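Long-range contacts in anti-H(O) lectin 1 (Ulex europaeus, PDB 1FX5), which binds L-fucose as a calcium- and manganese-containing legume lectin specific for the H(O) blood group: residues D43-A49 with F214-I220; E64-F68 with T234-I238; Y119-A123 with L202-P207; E125-I129 with W158-Y162; S178-A183 with S195-D201. All blocks are in the same frame, centred on the assembly; numbering follows the deposited sequence.

How the interactions relate
The five contacts illustrate how one legume lectin fold is closed by several kinds of chemistry. Interactions 1 and 5 are antiparallel strand pairs held mainly by backbone hydrogen bonds. The first is mostly buried, whereas the second has a threonine-rich outer face. Interaction 2 is a shorter strand pairing that frays into an aromatic contact, about 30 Å from interaction 1 between centres. Interactions 3 and 4 share strand 122-127 but lie on opposite sides of the chain's centre: the former is apolar packing, the latter backs a two-metal site. Interactions 2, 3 and 5 touch one another through Leu65, Leu202, Ile205, Val200 and Asp201.

Interaction 1: D43-A49 with F214-I220; sequences DETGGIA and FSGSTYI. Unlike the reference sequence in segment 214-220: Ser217 (reference Gly). With NAG (2-acetamido-2-deoxy-beta-D-glucopyranose), chain C.
Thr45 and Thr218 stand side by side on one face of an antiparallel strand pair, their methyls in contact at CG2-CG2 3.6 Å. Both hydroxyls lie anti to the backbone N (chi1 -174° in Thr45), which sets the methyls against each other and leaves Thr45 OG1 for the sugar, while Thr218 OG1 bonds Thr86 O and Ala224 N. Thr45 OG1 thereby reaches O7 of the bound N-acetylglucosamine at 2.6 Å, and Gly46 N gives the same acetamide oxygen a second bond, so two donors grip one glycan atom. On the other face, Glu44 crosses Tyr219 with its CG at the edge of the phenol ring, 3.7 Å from Tyr219 CD2. Glu44 sends its carboxylate on to Arg102 in a salt bridge. The ring itself has Ile220 CD1 over one of its faces, displaced toward the rim. Further along, Ile48 CG1 rests on Ser215 CB at 3.8 Å; between this pair and Glu44-Tyr219, Gly46 and Ser217 approach to 3.9 Å between CA atoms, a closeness that bare glycine permits. Six regular backbone bonds, such as Thr218 N to Thr45 O at 2.9 Å, fix the register of Thr45, Gly47 and Ala49 against Thr218, Gly216 and Phe214. The pair belongs to the legume lectin beta-sandwich: strand 44-59 has strand 18-22 on its other side, strand 209-219 has strand 88-94, and the Phe214 ring packs against Phe72 and Trp231.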
# COMPACT_ATOMS: atom_id res chain seq x y z
N ASP A 43 9.90 -8.79 31.27
CA ASP A 43 11.36 -8.58 31.30
C ASP A 43 11.90 -8.26 29.90
O ASP A 43 12.71 -7.34 29.72
CB ASP A 43 12.10 -9.80 31.87
CG ASP A 43 11.95 -9.94 33.39
OD1 ASP A 43 12.46 -10.93 33.96
OD2 ASP A 43 11.33 -9.06 34.02
N GLU A 44 11.52 -9.09 28.93
CA GLU A 44 11.93 -8.92 27.54
C GLU A 44 10.70 -8.28 26.88
O GLU A 44 9.66 -8.92 26.76
CB GLU A 44 12.26 -10.28 26.90
CG GLU A 44 13.55 -10.88 27.49
CD GLU A 44 13.91 -12.27 26.95
OE1 GLU A 44 14.78 -12.38 26.08
OE2 GLU A 44 13.35 -13.25 27.45
N THR A 45 10.82 -7.02 26.48
CA THR A 45 9.68 -6.34 25.86
C THR A 45 10.03 -5.68 24.52
O THR A 45 11.20 -5.33 24.28
CB THR A 45 9.09 -5.32 26.88
OG1 THR A 45 7.89 -4.73 26.34
CG2 THR A 45 10.09 -4.23 27.20
N GLY A 46 9.04 -5.55 23.63
CA GLY A 46 9.27 -4.94 22.33
C GLY A 46 8.03 -4.73 21.46
O GLY A 46 6.90 -4.99 21.91
N GLY A 47 8.22 -4.23 20.23
CA GLY A 47 7.10 -4.00 19.32
C GLY A 47 7.50 -4.09 17.86
O GLY A 47 8.69 -4.12 17.58
N ILE A 48 6.52 -4.17 16.96
CA ILE A 48 6.74 -4.25 15.51
C ILE A 48 5.72 -3.39 14.74
O ILE A 48 4.55 -3.32 15.12
CB ILE A 48 6.58 -5.73 15.01
CG1 ILE A 48 7.76 -6.60 15.45
CG2 ILE A 48 6.40 -5.77 13.48
CD1 ILE A 48 7.60 -8.08 15.04
N ALA A 49 6.15 -2.78 13.64
CA ALA A 49 5.25 -1.95 12.83
C ALA A 49 5.60 -2.20 11.36
O ALA A 49 6.76 -2.11 10.97
CB ALA A 49 5.41 -0.48 13.19
N PHE A 214 9.62 -2.33 10.85
CA PHE A 214 10.64 -2.20 11.87
C PHE A 214 10.24 -2.94 13.15
O PHE A 214 9.06 -3.23 13.38
CB PHE A 214 10.82 -0.72 12.30
CG PHE A 214 11.03 0.28 11.16
CD1 PHE A 214 9.94 0.93 10.57
CD2 PHE A 214 12.31 0.63 10.74
CE1 PHE A 214 10.13 1.91 9.59
CE2 PHE A 214 12.50 1.60 9.77
CZ PHE A 214 11.41 2.24 9.20
N SER A 215 11.23 -3.16 14.00
CA SER A 215 11.03 -3.83 15.28
C SER A 215 11.99 -3.11 16.25
O SER A 215 13.03 -2.58 15.83
CB SER A 215 11.31 -5.35 15.21
OG SER A 215 12.67 -5.69 15.46
N GLY A 216 11.60 -3.03 17.52
CA GLY A 216 12.42 -2.38 18.52
C GLY A 216 12.21 -3.16 19.80
O GLY A 216 11.10 -3.68 20.01
N SER A 217 13.23 -3.28 20.65
CA SER A 217 13.07 -4.01 21.89
C SER A 217 14.09 -3.61 22.93
O SER A 217 15.08 -2.94 22.62
CB SER A 217 13.11 -5.53 21.64
OG SER A 217 14.37 -5.93 21.17
N THR A 218 13.83 -4.00 24.18
CA THR A 218 14.68 -3.69 25.32
C THR A 218 14.52 -4.74 26.45
O THR A 218 13.70 -5.66 26.34
CB THR A 218 14.39 -2.27 25.81
OG1 THR A 218 15.45 -1.82 26.68
CG2 THR A 218 13.05 -2.21 26.53
N TYR A 219 15.28 -4.58 27.52
CA TYR A 219 15.23 -5.52 28.65
C TYR A 219 15.15 -4.77 29.99
O TYR A 219 15.60 -3.61 30.04
CB TYR A 219 16.52 -6.33 28.58
CG TYR A 219 16.60 -7.46 29.53
CD1 TYR A 219 17.47 -7.41 30.62
CD2 TYR A 219 15.81 -8.59 29.36
CE1 TYR A 219 17.54 -8.43 31.51
CE2 TYR A 219 15.88 -9.63 30.24
CZ TYR A 219 16.75 -9.54 31.32
OH TYR A 219 16.84 -10.58 32.21
N ILE A 220 14.61 -5.38 31.07
CA ILE A 220 14.51 -4.68 32.39
C ILE A 220 15.85 -4.32 32.97
O ILE A 220 16.78 -5.12 32.92
CB ILE A 220 13.82 -5.45 33.57
CG1 ILE A 220 13.65 -6.92 33.25
CG2 ILE A 220 12.57 -4.71 34.05
CD1 ILE A 220 14.91 -7.68 33.39
C1 NAG C . 3.09 -5.31 25.76
C2 NAG C . 3.77 -6.66 26.04
C3 NAG C . 2.73 -7.61 26.67
C4 NAG C . 2.16 -6.99 27.96
C5 NAG C . 1.61 -5.58 27.66
C6 NAG C . 1.21 -4.82 28.93
C7 NAG C . 5.59 -7.11 24.48
C8 NAG C . 6.02 -7.80 23.19
N2 NAG C . 4.31 -7.27 24.82
O3 NAG C . 3.36 -8.88 26.96
O4 NAG C . 1.09 -7.82 28.48
O5 NAG C . 2.60 -4.76 27.00
O6 NAG C . 2.24 -4.89 29.91
O7 NAG C . 6.37 -6.39 25.10

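Interaction 2: E64-F68 with T234-I238; sequences ELASF and TSTFI. Unlike the reference sequence in segment 64-68: Leu65 (reference Val). Unlike the reference sequence in segment 234-238: Thr236 (reference Asn), Phe237 (reference Leu).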
# COMPACT_ATOMS: atom_id res chain seq x y z
N GLU A 64 12.34 -12.68 -12.33
CA GLU A 64 12.85 -11.36 -11.96
C GLU A 64 12.84 -11.09 -10.47
O GLU A 64 11.92 -11.47 -9.76
CB GLU A 64 12.05 -10.25 -12.63
CG GLU A 64 12.35 -10.10 -14.09
CD GLU A 64 11.64 -8.91 -14.66
OE1 GLU A 64 12.33 -8.04 -15.23
OE2 GLU A 64 10.39 -8.85 -14.51
N LEU A 65 13.80 -10.26 -10.07
CA LEU A 65 13.99 -9.86 -8.70
C LEU A 65 13.94 -8.31 -8.63
O LEU A 65 14.56 -7.63 -9.45
CB LEU A 65 15.35 -10.41 -8.25
CG LEU A 65 15.92 -10.16 -6.86
CD1 LEU A 65 14.90 -10.53 -5.79
CD2 LEU A 65 17.21 -10.98 -6.70
N ALA A 66 13.19 -7.76 -7.68
CA ALA A 66 13.10 -6.29 -7.56
C ALA A 66 14.27 -5.61 -6.81
O ALA A 66 15.01 -6.24 -6.07
CB ALA A 66 11.77 -5.91 -6.92
N SER A 67 14.49 -4.33 -7.10
CA SER A 67 15.53 -3.55 -6.46
C SER A 67 14.75 -2.58 -5.55
O SER A 67 13.58 -2.26 -5.83
CB SER A 67 16.31 -2.73 -7.49
OG SER A 67 17.17 -3.56 -8.24
N PHE A 68 15.36 -2.15 -4.44
CA PHE A 68 14.66 -1.22 -3.55
C PHE A 68 15.62 -0.32 -2.79
O PHE A 68 16.83 -0.59 -2.71
CB PHE A 68 13.71 -1.96 -2.57
CG PHE A 68 14.40 -2.74 -1.45
CD1 PHE A 68 14.50 -4.13 -1.50
CD2 PHE A 68 14.91 -2.08 -0.33
CE1 PHE A 68 15.09 -4.85 -0.45
CE2 PHE A 68 15.50 -2.79 0.71
CZ PHE A 68 15.59 -4.18 0.65
N THR A 234 10.84 2.73 -1.72
CA THR A 234 10.51 2.55 -3.11
C THR A 234 11.13 1.26 -3.67
O THR A 234 12.30 0.94 -3.39
CB THR A 234 10.93 3.79 -3.96
OG1 THR A 234 10.78 3.51 -5.35
CG2 THR A 234 12.36 4.11 -3.75
N SER A 235 10.30 0.47 -4.37
CA SER A 235 10.77 -0.78 -4.97
C SER A 235 10.29 -0.80 -6.41
O SER A 235 9.22 -0.25 -6.74
CB SER A 235 10.26 -2.03 -4.25
OG SER A 235 8.85 -2.09 -4.27
N THR A 236 11.08 -1.47 -7.25
CA THR A 236 10.76 -1.57 -8.66
C THR A 236 11.50 -2.76 -9.28
O THR A 236 12.54 -3.22 -8.76
CB THR A 236 11.21 -0.28 -9.39
OG1 THR A 236 10.84 -0.34 -10.77
CG2 THR A 236 12.72 -0.12 -9.34
N PHE A 237 10.92 -3.31 -10.35
CA PHE A 237 11.51 -4.44 -11.08
C PHE A 237 12.23 -3.83 -12.30
O PHE A 237 13.13 -4.43 -12.89
CB PHE A 237 10.43 -5.38 -11.59
CG PHE A 237 9.94 -6.35 -10.57
CD1 PHE A 237 10.58 -7.56 -10.38
CD2 PHE A 237 8.81 -6.08 -9.85
CE1 PHE A 237 10.09 -8.49 -9.50
CE2 PHE A 237 8.31 -7.00 -8.96
CZ PHE A 237 8.95 -8.21 -8.78
N ILE A 238 11.82 -2.63 -12.67
CA ILE A 238 12.39 -1.95 -13.80
C ILE A 238 13.46 -0.93 -13.36
O ILE A 238 13.29 0.29 -13.45
CB ILE A 238 11.19 -1.43 -14.72
CG1 ILE A 238 11.40 -1.86 -16.17
CG2 ILE A 238 10.93 0.07 -14.58
CD1 ILE A 238 11.65 -3.36 -16.35
O HOH W 1 15.40 -5.02 -10.46
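Ala66 and the Phe237 ring make the tight end of this contact: Ala66 CB sits almost exactly above the ring centre, 3.9 Å from the centroid and only 4° off the normal, a CH-pi contact. The same ring takes the Glu64 carbonyl at its edge, with Glu64 O 3.5 Å from Phe237 CE1, and Glu64 CB lies against Phe237 CD1. A first torsion that sets CG beside the backbone N (chi1 -82°) swings the ring back over the opposite segment, although the bond from Phe237 CA does not itself aim there. Ala66 CB is also pressed close to Thr236 O. Within the legume lectin sandwich, this is where strand 64-78 pairs antiparallel with strand 224-236. Ser67 and Thr236 form a hydrogen-bonded pair, Ser67 N to Thr236 O measuring 2.8 Å. Phe68 and Ser235 follow as a non-hydrogen-bonded pair whose CB atoms meet at 3.8 Å, where Phe68 also touches Ile57 and Ser235 touches Ile55 of the adjoining strand 44-59. The more open side is bridged by solvent instead. One water donates to Leu65 O at 2.9 Å, hydrogen-bonds Ser67 OG, and reaches Phe237 O only weakly. There Thr236 OG1 accepts from Ile238 N in an ST turn and also bonds Asp3, while Ser67 OG has a further partner in Ala176 N. Exposed Ile238 packs on Lys9 of the second subunit.

Interaction 3: Y119-A123 with L202-P207; sequences YQTVA and LKEILP. With NAG (2-acetamido-2-deoxy-beta-D-glucopyranose), chain D.
Gln120 and Leu206 bring the two backbones closest, 5.1 Å between CA atoms, yet no hydrogen bond crosses from 119-123 to 202-207. The contact joins the start of strand 122-127 in the legume lectin sandwich to the loop between strands 192-199 and 209-219. Within the loop, Leu202 O accepts from both Ile205 N and Leu206 N. Val122 supplies the apolar centre through one branch, CG2, which sits beside the backbone N and meets three residues at once: Ile205 CG2 at 3.8 Å, where the side chains cross at about a right angle, Leu202 CD1 at 4.1 Å, and Leu206 CD2 slightly farther off. Leu206 uses the same methyl, CD2, to press on the Gln120 carbonyl, 3.3 Å from Gln120 O. Gln120 lies extended across the end of the loop, its CG 3.4 Å from Ile205 O, and the flat of its amide lies on Pro207 CD, 3.9 Å from Gln120 CD. Leu206 is held in turn by its own carbonyl, which takes a bond from Trp58 NE1. Just before Gln120, Tyr119 turns away from the loop and contacts a glycan, its hydroxyl bonded to Asn111 N. Thr121 OG1 donates to Tyr119 O from well above the carbonyl plane. Over one face of the Tyr119 ring lies the acetamide methyl of an N-acetylglucosamine, its C8 3.7 Å from Tyr119 CZ and displaced toward the rim.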
# COMPACT_ATOMS: atom_id res chain seq x y z
N TYR A 119 12.36 -19.30 8.84
CA TYR A 119 12.06 -17.97 9.35
C TYR A 119 11.81 -17.06 8.12
O TYR A 119 11.01 -16.13 8.20
CB TYR A 119 13.25 -17.36 10.11
CG TYR A 119 13.32 -17.72 11.57
CD1 TYR A 119 12.25 -17.45 12.44
CD2 TYR A 119 14.45 -18.35 12.09
CE1 TYR A 119 12.30 -17.83 13.79
CE2 TYR A 119 14.50 -18.74 13.45
CZ TYR A 119 13.43 -18.47 14.28
OH TYR A 119 13.49 -18.89 15.60
N GLN A 120 12.53 -17.30 7.02
CA GLN A 120 12.42 -16.52 5.77
C GLN A 120 12.47 -15.04 6.13
O GLN A 120 11.58 -14.24 5.75
CB GLN A 120 11.14 -16.84 5.00
CG GLN A 120 11.11 -18.24 4.41
CD GLN A 120 9.80 -18.52 3.71
OE1 GLN A 120 8.74 -18.34 4.29
NE2 GLN A 120 9.86 -18.94 2.45
N THR A 121 13.54 -14.68 6.83
CA THR A 121 13.76 -13.31 7.28
C THR A 121 15.14 -12.75 6.98
O THR A 121 16.14 -13.47 7.13
CB THR A 121 13.58 -13.26 8.80
OG1 THR A 121 12.27 -13.72 9.12
CG2 THR A 121 13.79 -11.86 9.37
N VAL A 122 15.19 -11.51 6.51
CA VAL A 122 16.46 -10.84 6.21
C VAL A 122 16.30 -9.53 6.98
O VAL A 122 15.32 -8.80 6.77
CB VAL A 122 16.65 -10.52 4.72
CG1 VAL A 122 17.87 -9.60 4.54
CG2 VAL A 122 16.87 -11.80 3.93
N ALA A 123 17.22 -9.22 7.88
CA ALA A 123 17.11 -7.98 8.64
C ALA A 123 18.42 -7.24 8.78
O ALA A 123 19.51 -7.85 8.78
CB ALA A 123 16.55 -8.28 10.04
N LEU A 202 18.06 -12.97 -2.65
CA LEU A 202 16.74 -12.94 -2.05
C LEU A 202 15.73 -13.98 -2.54
O LEU A 202 14.89 -14.42 -1.76
CB LEU A 202 16.18 -11.53 -2.15
CG LEU A 202 16.22 -10.61 -0.93
CD1 LEU A 202 17.42 -10.81 0.00
CD2 LEU A 202 16.11 -9.18 -1.43
N LYS A 203 15.85 -14.42 -3.80
CA LYS A 203 14.93 -15.43 -4.36
C LYS A 203 15.08 -16.77 -3.67
O LYS A 203 14.18 -17.61 -3.71
CB LYS A 203 15.20 -15.71 -5.84
CG LYS A 203 14.80 -14.65 -6.80
CD LYS A 203 15.06 -15.14 -8.21
CE LYS A 203 14.35 -16.47 -8.45
NZ LYS A 203 14.52 -16.96 -9.85
N GLU A 204 16.25 -16.98 -3.07
CA GLU A 204 16.50 -18.23 -2.38
C GLU A 204 16.16 -18.22 -0.89
O GLU A 204 16.18 -19.27 -0.24
CB GLU A 204 17.97 -18.60 -2.51
CG GLU A 204 18.40 -19.00 -3.90
CD GLU A 204 19.84 -19.49 -3.90
OE1 GLU A 204 20.09 -20.51 -3.20
OE2 GLU A 204 20.71 -18.86 -4.55
N ILE A 205 15.88 -17.05 -0.34
CA ILE A 205 15.58 -16.92 1.07
C ILE A 205 14.17 -16.46 1.46
O ILE A 205 13.60 -16.97 2.43
CB ILE A 205 16.67 -16.02 1.70
CG1 ILE A 205 17.96 -16.83 1.83
CG2 ILE A 205 16.26 -15.46 3.06
CD1 ILE A 205 19.11 -16.18 1.20
N LEU A 206 13.60 -15.56 0.66
CA LEU A 206 12.26 -15.01 0.91
C LEU A 206 11.13 -15.48 -0.02
O LEU A 206 11.38 -15.98 -1.12
CB LEU A 206 12.32 -13.47 0.80
CG LEU A 206 13.30 -12.65 1.67
CD1 LEU A 206 13.40 -11.18 1.18
CD2 LEU A 206 12.84 -12.71 3.10
N PRO A 207 9.87 -15.41 0.45
CA PRO A 207 8.76 -15.82 -0.43
C PRO A 207 8.56 -14.68 -1.48
O PRO A 207 9.19 -13.62 -1.37
CB PRO A 207 7.58 -15.93 0.54
CG PRO A 207 7.94 -14.95 1.64
CD PRO A 207 9.42 -15.13 1.82
C1 NAG D . 9.50 -21.01 17.30
C2 NAG D . 9.65 -22.36 16.61
C3 NAG D . 8.27 -22.80 16.13
C4 NAG D . 7.38 -22.95 17.35
C5 NAG D . 7.31 -21.59 18.06
C6 NAG D . 6.44 -21.60 19.31
C7 NAG D . 10.56 -21.49 14.54
C8 NAG D . 11.64 -21.62 13.48
N2 NAG D . 10.62 -22.37 15.54
O3 NAG D . 8.37 -24.04 15.41
O4 NAG D . 6.06 -23.36 16.96
O5 NAG D . 8.65 -21.18 18.44
O6 NAG D . 6.71 -22.73 20.12
O7 NAG D . 9.65 -20.66 14.43

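Interaction 4: E125-I129 with W158-Y162; sequences EFDTI and WNKRY. With MN (manganese (II) ion), chain F; CA (calcium ion), chain G.
Apolar packing is led by Trp158, whose six-membered ring abuts the strand, with CZ3 3.9 Å from Phe126 CB and 3.7 Å from Thr128 CG2. Thr128 and Trp158 run side by side, pointing the same way. The polar link is Lys160 NZ to Thr128 O, 2.8 Å; the same ammonium also bonds the carbonyls of Pro82 and Lys83. Water joins Thr128 OG1 to Tyr162 OH, a hydroxyl that otherwise rests against Thr128 CB. Metal bonds occupy the other side of strand 122-127 and its following loop, the paired manganese-calcium site of legume lectins. Asp127 OD1 bridges manganese at 2.2 Å and calcium at 2.6 Å, Glu125 OE1 binds manganese, and Ile129 O binds calcium. Asp137, His142 and Asn134 add the remaining protein ligands. Asp127 OD2, a calcium ligand too, accepts from Ile129 N in an Asx turn. The paired metals should draw off much of the carboxylate charge, while Lys160, bound by three carbonyls, probably holds its positive charge beside the turn.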
# COMPACT_ATOMS: atom_id res chain seq x y z
N GLU A 125 20.23 -5.07 11.33
CA GLU A 125 20.14 -4.71 12.75
C GLU A 125 21.12 -3.60 13.22
O GLU A 125 22.27 -3.51 12.78
CB GLU A 125 20.32 -5.96 13.64
CG GLU A 125 21.72 -6.59 13.53
CD GLU A 125 21.98 -7.69 14.54
OE1 GLU A 125 23.09 -7.73 15.11
OE2 GLU A 125 21.11 -8.54 14.77
N PHE A 126 20.61 -2.79 14.16
CA PHE A 126 21.29 -1.67 14.81
C PHE A 126 21.23 -2.19 16.25
O PHE A 126 20.32 -1.87 17.05
CB PHE A 126 20.48 -0.38 14.62
CG PHE A 126 20.31 0.01 13.16
CD1 PHE A 126 19.18 -0.38 12.45
CD2 PHE A 126 21.31 0.70 12.48
CE1 PHE A 126 19.07 -0.10 11.10
CE2 PHE A 126 21.20 1.00 11.12
CZ PHE A 126 20.08 0.59 10.43
N ASP A 127 22.17 -3.10 16.52
CA ASP A 127 22.34 -3.80 17.78
C ASP A 127 23.13 -3.01 18.82
O ASP A 127 24.36 -2.88 18.71
CB ASP A 127 22.99 -5.14 17.45
CG ASP A 127 22.88 -6.15 18.58
OD1 ASP A 127 23.00 -7.36 18.33
OD2 ASP A 127 22.68 -5.74 19.73
N THR A 128 22.44 -2.59 19.88
CA THR A 128 23.08 -1.82 20.95
C THR A 128 23.85 -2.56 22.06
O THR A 128 24.43 -1.90 22.92
CB THR A 128 22.10 -0.79 21.58
OG1 THR A 128 21.03 -1.49 22.22
CG2 THR A 128 21.52 0.14 20.52
N ILE A 129 23.83 -3.89 22.06
CA ILE A 129 24.56 -4.67 23.08
C ILE A 129 25.09 -6.01 22.54
O ILE A 129 24.33 -6.78 21.92
CB ILE A 129 23.71 -4.90 24.38
CG1 ILE A 129 24.61 -5.25 25.56
CG2 ILE A 129 22.64 -5.99 24.17
CD1 ILE A 129 25.25 -4.03 26.27
N TRP A 158 29.94 -0.20 15.81
CA TRP A 158 29.15 1.02 15.87
C TRP A 158 29.23 1.71 17.24
O TRP A 158 28.95 1.09 18.26
CB TRP A 158 27.67 0.67 15.57
CG TRP A 158 26.60 1.77 15.82
CD1 TRP A 158 26.69 3.11 15.53
CD2 TRP A 158 25.26 1.58 16.34
NE1 TRP A 158 25.51 3.76 15.82
CE2 TRP A 158 24.62 2.84 16.33
CE3 TRP A 158 24.56 0.46 16.81
CZ2 TRP A 158 23.29 3.02 16.77
CZ3 TRP A 158 23.25 0.63 17.24
CH2 TRP A 158 22.63 1.91 17.22
N ASN A 159 29.65 2.97 17.27
CA ASN A 159 29.74 3.68 18.55
C ASN A 159 28.40 4.43 18.69
O ASN A 159 28.26 5.56 18.22
CB ASN A 159 30.91 4.65 18.55
CG ASN A 159 32.25 3.93 18.46
OD1 ASN A 159 33.11 4.31 17.67
ND2 ASN A 159 32.41 2.87 19.24
N LYS A 160 27.43 3.75 19.30
CA LYS A 160 26.08 4.27 19.53
C LYS A 160 26.01 5.60 20.31
O LYS A 160 26.79 5.84 21.21
CB LYS A 160 25.21 3.18 20.21
CG LYS A 160 25.82 2.61 21.51
CD LYS A 160 24.90 1.61 22.19
CE LYS A 160 25.33 1.38 23.64
NZ LYS A 160 24.45 0.45 24.37
N ARG A 161 25.02 6.43 19.95
CA ARG A 161 24.80 7.73 20.58
C ARG A 161 23.32 7.78 20.95
O ARG A 161 22.50 7.25 20.20
CB ARG A 161 25.11 8.86 19.59
CG ARG A 161 26.56 8.94 19.15
CD ARG A 161 26.81 10.16 18.27
NE ARG A 161 28.21 10.20 17.84
CZ ARG A 161 28.71 10.97 16.88
NH1 ARG A 161 27.94 11.82 16.22
NH2 ARG A 161 30.00 10.88 16.57
N TYR A 162 22.98 8.39 22.09
CA TYR A 162 21.59 8.49 22.53
C TYR A 162 21.15 9.95 22.61
O TYR A 162 22.00 10.84 22.67
CB TYR A 162 21.42 7.86 23.92
CG TYR A 162 21.44 6.35 23.94
CD1 TYR A 162 22.64 5.66 23.82
CD2 TYR A 162 20.26 5.62 24.00
CE1 TYR A 162 22.66 4.28 23.75
CE2 TYR A 162 20.26 4.24 23.93
CZ TYR A 162 21.46 3.58 23.80
OH TYR A 162 21.47 2.21 23.67
MN MN F . 23.91 -8.70 16.89
CA CA G . 22.64 -7.99 20.80
O HOH W 2 22.24 -10.01 16.77
O HOH W 3 19.36 0.60 23.20
O HOH W 4 25.03 -9.85 15.39
O HOH W 5 20.80 -6.77 21.45
O HOH W 6 21.24 -9.46 19.61

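Interaction 5: S178-A183 with S195-D201; sequences SKTLTA and SVTSIVD
Lys179 lays its side chain against Ile199 and Asp201. Its CB lies over the facing strand, 4.1 Å from Ile199 CG2 and near Val200 O. From there it runs extended through CG (chi2 175°) to CD, 3.9 Å from Asp201 CB, and a bend at chi3 (-85°) then turns CE and NZ. At the tip NZ stays 4.3 Å from Asp201 OD1, opposite charges that stop short of a salt bridge. Beyond Lys179 the two strands form an antiparallel beta hairpin, their axes 168° apart. Leu181 N to Ser198 O, at 2.8 Å, is its shortest bond, and Ala183 with Val196 closes the next hydrogen-bonded pair. Threonines line one face: Thr180 CG2 touches Thr197 CG2 at 3.6 Å, and Thr182 OG1 shares a weak hydrogen bond with Thr197 OG1. Ser178 OG accepts from Thr180 OG1 across the turn, where Lys179 and Thr180 both oppose Glu175 in a G1 beta bulge. The other face is largely apolar, with Ala183 CB against Val196 CG1. In the sandwich, strand 180-187 continues beside strand 168-175, while Leu181 and Ala183 pack on Val122 and Val124 of strand 122-127, and Val196 on Ile143 and Ile145 of strand 142-147.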
# COMPACT_ATOMS: atom_id res chain seq x y z
N SER A 178 23.45 -7.07 -9.00
CA SER A 178 24.63 -7.67 -8.37
C SER A 178 24.28 -8.38 -7.07
O SER A 178 25.16 -8.98 -6.47
CB SER A 178 25.69 -6.63 -8.10
OG SER A 178 25.19 -5.73 -7.15
N LYS A 179 23.01 -8.33 -6.65
CA LYS A 179 22.53 -8.97 -5.41
C LYS A 179 23.19 -8.40 -4.14
O LYS A 179 23.30 -9.09 -3.12
CB LYS A 179 22.73 -10.49 -5.48
CG LYS A 179 21.73 -11.13 -6.41
CD LYS A 179 21.95 -12.61 -6.60
CE LYS A 179 22.97 -12.87 -7.69
NZ LYS A 179 23.04 -14.34 -7.93
N THR A 180 23.58 -7.11 -4.20
CA THR A 180 24.23 -6.40 -3.09
C THR A 180 23.26 -5.68 -2.15
O THR A 180 22.37 -4.97 -2.60
CB THR A 180 25.25 -5.35 -3.65
OG1 THR A 180 26.25 -6.02 -4.44
CG2 THR A 180 25.96 -4.65 -2.53
N LEU A 181 23.41 -5.91 -0.85
CA LEU A 181 22.57 -5.28 0.18
C LEU A 181 23.53 -4.40 1.02
O LEU A 181 24.46 -4.92 1.64
CB LEU A 181 21.90 -6.35 1.06
CG LEU A 181 20.99 -5.84 2.18
CD1 LEU A 181 19.82 -5.04 1.59
CD2 LEU A 181 20.46 -7.03 2.97
N THR A 182 23.37 -3.08 0.95
CA THR A 182 24.22 -2.15 1.71
C THR A 182 23.37 -1.28 2.62
O THR A 182 22.29 -0.83 2.22
CB THR A 182 25.01 -1.19 0.78
OG1 THR A 182 25.80 -1.95 -0.12
CG2 THR A 182 25.97 -0.30 1.57
N ALA A 183 23.86 -1.06 3.84
CA ALA A 183 23.16 -0.24 4.82
C ALA A 183 24.19 0.73 5.40
O ALA A 183 25.32 0.32 5.69
CB ALA A 183 22.60 -1.12 5.95
N SER A 195 29.09 1.77 7.40
CA SER A 195 28.27 0.96 6.51
C SER A 195 28.68 -0.50 6.55
O SER A 195 29.82 -0.84 6.92
CB SER A 195 28.30 1.49 5.08
OG SER A 195 29.59 1.50 4.55
N VAL A 196 27.70 -1.35 6.27
CA VAL A 196 27.89 -2.78 6.26
C VAL A 196 27.23 -3.26 4.97
O VAL A 196 26.15 -2.77 4.58
CB VAL A 196 27.28 -3.45 7.50
CG1 VAL A 196 25.75 -3.28 7.53
CG2 VAL A 196 27.70 -4.90 7.54
N THR A 197 27.87 -4.24 4.33
CA THR A 197 27.38 -4.79 3.07
C THR A 197 27.47 -6.28 2.98
O THR A 197 28.32 -6.90 3.63
CB THR A 197 28.30 -4.29 1.90
OG1 THR A 197 28.31 -2.86 1.86
CG2 THR A 197 27.84 -4.78 0.59
N SER A 198 26.61 -6.86 2.14
CA SER A 198 26.59 -8.29 1.91
C SER A 198 25.94 -8.64 0.57
O SER A 198 25.20 -7.83 -0.01
CB SER A 198 25.95 -9.09 3.03
OG SER A 198 26.46 -10.43 2.94
N ILE A 199 26.26 -9.83 0.05
CA ILE A 199 25.72 -10.30 -1.22
C ILE A 199 24.89 -11.52 -0.89
O ILE A 199 25.41 -12.54 -0.43
CB ILE A 199 26.86 -10.57 -2.23
CG1 ILE A 199 27.69 -9.29 -2.37
CG2 ILE A 199 26.27 -11.02 -3.57
CD1 ILE A 199 28.69 -9.25 -3.48
N VAL A 200 23.57 -11.38 -1.06
CA VAL A 200 22.64 -12.44 -0.78
C VAL A 200 21.50 -12.49 -1.80
O VAL A 200 20.92 -11.46 -2.18
CB VAL A 200 22.13 -12.31 0.71
CG1 VAL A 200 21.75 -10.89 1.01
CG2 VAL A 200 20.92 -13.20 0.97
N ASP A 201 21.23 -13.69 -2.29
CA ASP A 201 20.19 -13.95 -3.27
C ASP A 201 18.82 -14.06 -2.59
O ASP A 201 18.42 -15.13 -2.13
CB ASP A 201 20.53 -15.24 -4.03
CG ASP A 201 19.61 -15.49 -5.21
OD1 ASP A 201 19.87 -16.49 -5.93
OD2 ASP A 201 18.65 -14.73 -5.44